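Local coordinates for uncharacterized protein (Acinetobacter baumannii, PDB 5D66) that is of unknown function but folds as an ankyrin repeat domain, a scaffold that in its relatives commonly serves to bind other proteins, at residues S71-A76 against A93-T98; N99-T104 against V131-W136; T104-A109 against V126-V131. One frame throughout, in Å; residues are numbered along the deposited sequence.

Contact 1: residues S71-A76 against A93-T98; sequences SPYLYA and ADLKST
The first turn of the helix in Ser71-Ala76 faces the loop Ala93-Thr98, and the backbones come closest where the CA atoms of Tyr73 and Ala93 lie 6.1 Å apart. Ser71 is the N-cap: its OG accepts from Leu74 N, starting the helix, while Asp94-Ser97 forms a type I turn with an Asx turn at Asp94. Tyr73 carries most of the contact. With CG anti to the backbone N (chi1 154°), its ring reaches across the loop, and the methyl of Ala93 sits over one face in a CH-pi contact, Ala93 CB lying 3.9 Å from the ring centroid. At the ring edge lies Ser97 OG, 3.5 Å from Tyr73 CE2, and the side chains of Leu95 and Tyr73 cross at about a right angle, bringing Leu95 CD2 to 3.7 Å from Tyr73 OH. Ser97 suits its place because its small hydroxyl folds back to donate to Asp94 O, which also takes Ser97 N, so one carbonyl closes the turn with two bonds. Leu74 lays CD1 against Thr98 O at 3.5 Å and CD2 against Ser97 O. Two waters join the segments: one links Ser71 OG with Ser97 OG, the other accepts from Tyr73 OH and donates to Leu95 O and Ser97 O. A helix start packed on the loop that follows the next helix is characteristic of the helix-turn-helix-loop architecture of ankyrin repeats.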
# COMPACT_ATOMS: atom_id res chain seq x y z
N SER A 71 2.11 -5.23 -7.06
CA SER A 71 0.77 -5.56 -7.56
C SER A 71 -0.06 -4.31 -7.59
O SER A 71 0.25 -3.31 -6.89
CB SER A 71 0.07 -6.62 -6.72
OG SER A 71 -0.20 -6.07 -5.43
N PRO A 72 -1.21 -4.34 -8.26
CA PRO A 72 -2.10 -3.17 -8.22
C PRO A 72 -2.47 -2.74 -6.79
O PRO A 72 -2.39 -1.58 -6.45
CB PRO A 72 -3.29 -3.58 -9.10
CG PRO A 72 -2.62 -4.51 -10.11
CD PRO A 72 -1.58 -5.26 -9.34
N TYR A 73 -2.87 -3.71 -5.96
CA TYR A 73 -3.18 -3.43 -4.56
C TYR A 73 -1.96 -2.83 -3.83
O TYR A 73 -2.07 -1.81 -3.15
CB TYR A 73 -3.67 -4.73 -3.91
CG TYR A 73 -3.45 -4.78 -2.41
CD1 TYR A 73 -4.18 -3.98 -1.55
CD2 TYR A 73 -2.48 -5.60 -1.86
CE1 TYR A 73 -3.96 -4.05 -0.17
CE2 TYR A 73 -2.25 -5.67 -0.50
CZ TYR A 73 -2.95 -4.85 0.33
OH TYR A 73 -2.73 -4.87 1.70
N LEU A 74 -0.81 -3.52 -3.88
CA LEU A 74 0.34 -3.07 -3.12
C LEU A 74 0.79 -1.67 -3.52
O LEU A 74 1.15 -0.85 -2.68
CB LEU A 74 1.50 -4.05 -3.22
CG LEU A 74 1.32 -5.34 -2.52
CD1 LEU A 74 2.32 -6.39 -3.04
CD2 LEU A 74 1.56 -5.17 -1.03
N TYR A 75 0.81 -1.40 -4.82
CA TYR A 75 1.28 -0.15 -5.35
C TYR A 75 0.27 0.97 -5.01
O TYR A 75 0.66 2.08 -4.62
CB TYR A 75 1.41 -0.21 -6.86
CG TYR A 75 2.11 0.95 -7.49
CD1 TYR A 75 3.46 0.92 -7.68
CD2 TYR A 75 1.43 2.06 -7.91
CE1 TYR A 75 4.15 1.99 -8.24
CE2 TYR A 75 2.09 3.12 -8.47
CZ TYR A 75 3.46 3.09 -8.65
OH TYR A 75 4.13 4.14 -9.26
N ALA A 76 -1.03 0.71 -5.16
CA ALA A 76 -2.03 1.73 -4.84
C ALA A 76 -1.92 2.11 -3.36
O ALA A 76 -2.04 3.30 -3.00
CB ALA A 76 -3.44 1.29 -5.18
N ALA A 93 -8.01 -8.21 -2.87
CA ALA A 93 -6.67 -7.88 -2.41
C ALA A 93 -6.20 -8.89 -1.35
O ALA A 93 -6.91 -9.18 -0.39
CB ALA A 93 -6.69 -6.49 -1.78
N ASP A 94 -4.98 -9.41 -1.54
CA ASP A 94 -4.39 -10.33 -0.58
C ASP A 94 -3.68 -9.52 0.48
O ASP A 94 -2.61 -8.97 0.21
CB ASP A 94 -3.42 -11.25 -1.31
CG ASP A 94 -2.72 -12.20 -0.39
OD1 ASP A 94 -2.95 -12.14 0.84
OD2 ASP A 94 -1.92 -13.04 -0.89
N LEU A 95 -4.29 -9.33 1.64
CA LEU A 95 -3.75 -8.45 2.62
C LEU A 95 -2.47 -8.96 3.23
O LEU A 95 -1.71 -8.24 3.92
CB LEU A 95 -4.78 -8.13 3.73
CG LEU A 95 -6.14 -7.62 3.25
CD1 LEU A 95 -6.95 -7.27 4.47
CD2 LEU A 95 -6.00 -6.49 2.27
N LYS A 96 -2.14 -10.25 3.03
CA LYS A 96 -0.90 -10.86 3.45
C LYS A 96 0.20 -10.68 2.43
O LYS A 96 1.37 -11.04 2.70
CB LYS A 96 -1.07 -12.35 3.77
CG LYS A 96 -1.99 -12.59 4.96
CD LYS A 96 -2.18 -14.12 5.20
CE LYS A 96 -3.62 -14.59 5.21
NZ LYS A 96 -3.71 -16.03 5.59
N SER A 97 -0.10 -10.20 1.23
CA SER A 97 0.90 -10.07 0.21
C SER A 97 1.86 -8.95 0.55
O SER A 97 1.54 -7.99 1.27
CB SER A 97 0.26 -9.83 -1.18
OG SER A 97 -0.40 -8.59 -1.29
N THR A 98 3.05 -9.07 -0.00
CA THR A 98 4.13 -8.20 0.33
C THR A 98 4.85 -7.69 -0.94
O THR A 98 4.95 -8.39 -1.98
CB THR A 98 5.15 -8.85 1.29
OG1 THR A 98 5.62 -10.07 0.71
CG2 THR A 98 4.56 -9.17 2.70
O HOH W 1 -1.09 -8.15 -3.89
O HOH W 2 -0.44 -6.35 2.31

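Contact 2: residues N99-T104 against V131-W136; sequences NRYGGT and VNNLGW
Two irregular loops, each containing a type I turn (Asn99-Gly102 and Asn132-Gly135), meet side by side, with the CA atoms of Gly103 and Asn132 only 4.5 Å apart. The central bond runs from Asn133 N to Tyr101 O, 2.8 Å long and nearly straight at 170°, with the donor in the carbonyl plane. Asn133, its CG in the crowded position between backbone N and carbonyl carbon (chi1 75°), folds its amide back over the same peptide; ND2 gives Arg100 O a weak bond of 3.4 Å, and a water also joins these two atoms. Gly102 has positive phi, a conformation easy for glycine, and its CA lies 4.3 Å from Asn133 N. Its carbonyl receives a CA-H...O contact from Asn132 CA at 3.4 Å, and a second water bridges Gly102 O to Val131 O. Tyr101 and Leu134 lie alongside, pointing the same way, and touch at CD1 to CD1, 3.9 Å apart. The asparagine that opens each turn braces it: Asn99 OD1 accepts from Gly103 N and weakly from Tyr101 N, while Asn132 OD1 is gripped by Leu134 N and Trp136 N, both from above its carbonyl plane. Asn132 ND2 is hydrogen-bonded to Glu141 OE2 of helix 138-144, against which Leu134 and Trp136 also pack. The two loops lie ahead of helices 106-111 and 138-144, and Asn132 also touches Ile107 of the first.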
# COMPACT_ATOMS: atom_id res chain seq x y z
N ASN A 99 5.38 -6.48 -0.81
CA ASN A 99 6.13 -5.84 -1.85
C ASN A 99 7.61 -6.30 -1.80
O ASN A 99 7.94 -7.21 -1.03
CB ASN A 99 6.00 -4.32 -1.69
CG ASN A 99 6.48 -3.83 -0.36
OD1 ASN A 99 7.44 -4.37 0.18
ND2 ASN A 99 5.80 -2.86 0.22
N ARG A 100 8.47 -5.69 -2.58
CA ARG A 100 9.85 -6.14 -2.66
C ARG A 100 10.59 -5.97 -1.36
O ARG A 100 11.70 -6.62 -1.22
CB ARG A 100 10.59 -5.49 -3.81
CG ARG A 100 10.82 -4.05 -3.61
CD ARG A 100 11.13 -3.36 -4.97
NE ARG A 100 11.34 -1.95 -4.87
CZ ARG A 100 10.41 -0.99 -5.00
NH1 ARG A 100 9.08 -1.25 -5.10
NH2 ARG A 100 10.82 0.27 -4.99
N TYR A 101 10.16 -5.04 -0.50
CA TYR A 101 10.76 -4.84 0.82
C TYR A 101 10.17 -5.78 1.85
O TYR A 101 10.49 -5.63 3.04
CB TYR A 101 10.54 -3.40 1.29
CG TYR A 101 11.28 -2.43 0.47
CD1 TYR A 101 12.60 -2.21 0.70
CD2 TYR A 101 10.66 -1.71 -0.54
CE1 TYR A 101 13.31 -1.33 -0.06
CE2 TYR A 101 11.36 -0.82 -1.30
CZ TYR A 101 12.68 -0.61 -1.06
OH TYR A 101 13.32 0.30 -1.85
N GLY A 102 9.34 -6.73 1.45
CA GLY A 102 8.72 -7.58 2.42
C GLY A 102 7.69 -6.92 3.28
O GLY A 102 7.33 -7.46 4.31
N GLY A 103 7.18 -5.79 2.83
CA GLY A 103 6.17 -5.07 3.55
C GLY A 103 4.77 -5.26 3.01
O GLY A 103 4.56 -5.55 1.87
N THR A 104 3.77 -5.17 3.89
CA THR A 104 2.41 -5.03 3.47
C THR A 104 2.18 -3.67 2.81
O THR A 104 3.05 -2.82 2.83
CB THR A 104 1.50 -5.11 4.69
OG1 THR A 104 1.82 -3.96 5.49
CG2 THR A 104 1.62 -6.37 5.48
N VAL A 131 6.31 -7.16 10.09
CA VAL A 131 7.67 -6.65 10.03
C VAL A 131 8.28 -6.92 8.64
O VAL A 131 8.29 -8.03 8.15
CB VAL A 131 8.60 -7.35 11.08
CG1 VAL A 131 9.97 -6.72 11.08
CG2 VAL A 131 8.01 -7.27 12.47
N ASN A 132 8.74 -5.85 8.00
CA ASN A 132 9.33 -5.98 6.64
C ASN A 132 10.81 -6.40 6.71
O ASN A 132 11.37 -6.67 7.79
CB ASN A 132 9.08 -4.72 5.81
CG ASN A 132 9.91 -3.54 6.23
OD1 ASN A 132 10.85 -3.65 7.01
ND2 ASN A 132 9.52 -2.37 5.73
N ASN A 133 11.46 -6.48 5.55
CA ASN A 133 12.84 -7.00 5.50
C ASN A 133 13.88 -5.97 5.83
O ASN A 133 15.06 -6.30 5.87
CB ASN A 133 13.11 -7.75 4.18
CG ASN A 133 13.30 -6.86 2.96
OD1 ASN A 133 13.69 -5.69 3.06
ND2 ASN A 133 13.03 -7.44 1.79
N LEU A 134 13.47 -4.76 6.17
CA LEU A 134 14.30 -3.73 6.83
C LEU A 134 14.17 -3.84 8.34
O LEU A 134 14.83 -3.08 9.07
CB LEU A 134 13.89 -2.32 6.37
CG LEU A 134 14.05 -2.08 4.86
CD1 LEU A 134 13.03 -1.02 4.34
CD2 LEU A 134 15.40 -1.62 4.53
N GLY A 135 13.36 -4.77 8.86
CA GLY A 135 13.15 -4.96 10.28
C GLY A 135 12.16 -3.96 10.86
O GLY A 135 12.09 -3.80 12.07
N TRP A 136 11.35 -3.33 10.01
CA TRP A 136 10.50 -2.24 10.42
C TRP A 136 9.03 -2.65 10.28
O TRP A 136 8.62 -3.30 9.32
CB TRP A 136 10.75 -0.94 9.68
CG TRP A 136 12.07 -0.32 9.88
CD1 TRP A 136 12.83 -0.43 11.01
CD2 TRP A 136 12.80 0.52 9.00
NE1 TRP A 136 13.98 0.30 10.89
CE2 TRP A 136 13.99 0.90 9.66
CE3 TRP A 136 12.64 0.91 7.64
CZ2 TRP A 136 14.97 1.70 9.05
CZ3 TRP A 136 13.58 1.75 7.05
CH2 TRP A 136 14.73 2.15 7.77
O HOH W 3 14.13 -6.11 -0.64
O HOH W 4 8.58 -9.87 5.58

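Contact 3: residues T104-A109 against V126-V131; sequences TALIPA and VNVNHV
Thr104 opens the segment and meets the loop with both branches. Its CG2, anti to the carbonyl carbon, rests over one face of the His130 imidazole in a CH-pi contact, 3.8 Å from the ring centroid and 21° off the normal. OG1 takes the crowded position between backbone N and carbonyl carbon (chi1 65°), which turns it back toward Leu106 N in a weak capping bond and also toward a water that donates to Asn127 O. Threonine suits this place, offering a methyl to the ring and a hydroxyl to the helix start. The Thr104 CB carbon also lies 3.6 Å from Val126 CG1. Leu106, with CG anti to the backbone N, packs its CB on that same Val126 methyl at 3.7 Å; farther out, its CD2 runs alongside Val128 and reaches CG1 at 4.0 Å. Ile107 crosses His130 at about a right angle, placing CD1 at the ring edge and 3.6 Å from His130 O. Asn127 OD1 accepts from Asn129 N in an Asx turn within the type I turn that ends at His130. With NE2 bonded to Gly102 O and Thr104 CG2 over a face, the imidazole is held in orientation. Since a carbonyl oxygen can only accept, NE2 must bear a hydrogen, though the ring's charge stays unsettled; the junction is otherwise largely apolar, and the backbone N of Thr104 is buried without a hydrogen-bond partner.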
# COMPACT_ATOMS: atom_id res chain seq x y z
N THR A 104 3.77 -5.17 3.89
CA THR A 104 2.41 -5.03 3.47
C THR A 104 2.18 -3.67 2.81
O THR A 104 3.05 -2.82 2.83
CB THR A 104 1.50 -5.11 4.69
OG1 THR A 104 1.82 -3.96 5.49
CG2 THR A 104 1.62 -6.37 5.48
N ALA A 105 0.99 -3.46 2.26
CA ALA A 105 0.64 -2.15 1.70
C ALA A 105 0.62 -1.05 2.77
O ALA A 105 0.77 0.12 2.48
CB ALA A 105 -0.70 -2.22 0.97
N LEU A 106 0.35 -1.45 4.02
CA LEU A 106 0.26 -0.50 5.11
C LEU A 106 1.56 0.16 5.44
O LEU A 106 1.58 1.33 5.85
CB LEU A 106 -0.31 -1.20 6.35
CG LEU A 106 -0.43 -0.45 7.61
CD1 LEU A 106 -1.35 0.82 7.41
CD2 LEU A 106 -0.98 -1.28 8.72
N ILE A 107 2.66 -0.56 5.37
CA ILE A 107 3.96 -0.03 5.81
C ILE A 107 4.37 1.20 4.96
O ILE A 107 4.66 2.26 5.54
CB ILE A 107 5.04 -1.11 5.92
CG1 ILE A 107 4.62 -2.13 6.99
CG2 ILE A 107 6.36 -0.43 6.32
CD1 ILE A 107 5.57 -3.26 7.16
N PRO A 108 4.36 1.12 3.61
CA PRO A 108 4.70 2.33 2.84
C PRO A 108 3.68 3.43 2.99
O PRO A 108 4.02 4.62 2.94
CB PRO A 108 4.84 1.82 1.41
CG PRO A 108 4.03 0.55 1.39
CD PRO A 108 4.32 -0.06 2.73
N ALA A 109 2.39 3.10 3.19
CA ALA A 109 1.39 4.13 3.41
C ALA A 109 1.73 4.92 4.67
O ALA A 109 1.66 6.16 4.69
CB ALA A 109 0.03 3.51 3.50
N VAL A 126 -5.30 -5.26 7.36
CA VAL A 126 -3.86 -5.51 7.17
C VAL A 126 -3.22 -5.63 8.56
O VAL A 126 -3.48 -4.82 9.44
CB VAL A 126 -3.23 -4.39 6.33
CG1 VAL A 126 -1.73 -4.66 6.17
CG2 VAL A 126 -3.85 -4.31 4.93
N ASN A 127 -2.30 -6.58 8.71
CA ASN A 127 -1.70 -6.87 10.02
C ASN A 127 -0.80 -5.71 10.44
O ASN A 127 0.32 -5.55 9.89
CB ASN A 127 -0.93 -8.15 9.90
CG ASN A 127 -0.15 -8.53 11.15
OD1 ASN A 127 -0.22 -7.87 12.18
ND2 ASN A 127 0.63 -9.57 11.04
N VAL A 128 -1.20 -4.95 11.44
CA VAL A 128 -0.43 -3.82 11.90
C VAL A 128 0.93 -4.23 12.45
O VAL A 128 1.85 -3.40 12.54
CB VAL A 128 -1.20 -2.97 12.92
CG1 VAL A 128 -2.39 -2.30 12.28
CG2 VAL A 128 -1.57 -3.75 14.14
N ASN A 129 1.08 -5.47 12.90
CA ASN A 129 2.32 -5.95 13.50
C ASN A 129 3.33 -6.61 12.51
O ASN A 129 4.34 -7.14 12.92
CB ASN A 129 2.04 -6.88 14.67
CG ASN A 129 1.50 -6.12 15.86
OD1 ASN A 129 1.86 -4.97 16.12
ND2 ASN A 129 0.63 -6.77 16.63
N HIS A 130 3.00 -6.56 11.22
CA HIS A 130 3.90 -7.13 10.23
C HIS A 130 5.23 -6.39 10.18
O HIS A 130 5.29 -5.18 10.23
CB HIS A 130 3.27 -7.03 8.84
CG HIS A 130 3.99 -7.71 7.74
ND1 HIS A 130 3.66 -8.95 7.27
CD2 HIS A 130 4.99 -7.25 6.99
CE1 HIS A 130 4.53 -9.25 6.30
NE2 HIS A 130 5.39 -8.27 6.17
N VAL A 131 6.31 -7.16 10.09
CA VAL A 131 7.67 -6.65 10.03
C VAL A 131 8.28 -6.92 8.64
O VAL A 131 8.29 -8.03 8.15
CB VAL A 131 8.60 -7.35 11.08
CG1 VAL A 131 9.97 -6.72 11.08
CG2 VAL A 131 8.01 -7.27 12.47
O HOH W 5 1.60 -3.88 8.16

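Contacts 1 and 3 are equivalent junctions in successive parts of the ankyrin stack: each sets a helix start, 72-79 or 106-111, against the loop following the next helix. Each places a methyl over an aromatic face, with the partners exchanged between helix side and loop, and has bridging waters, two in contact 1 and one in contact 3. Contact 3 is the more buried, contact 1 partly so, and they meet where Tyr73 OH touches Ala105 and Val126. Contact 2 lies farther from the centre of the chain, with half its touching residues exposed; there a backbone hydrogen bond between loops, absent from contacts 1 and 3, joins a single apolar side-chain contact. It shares Thr104 and Val131 with contact 3.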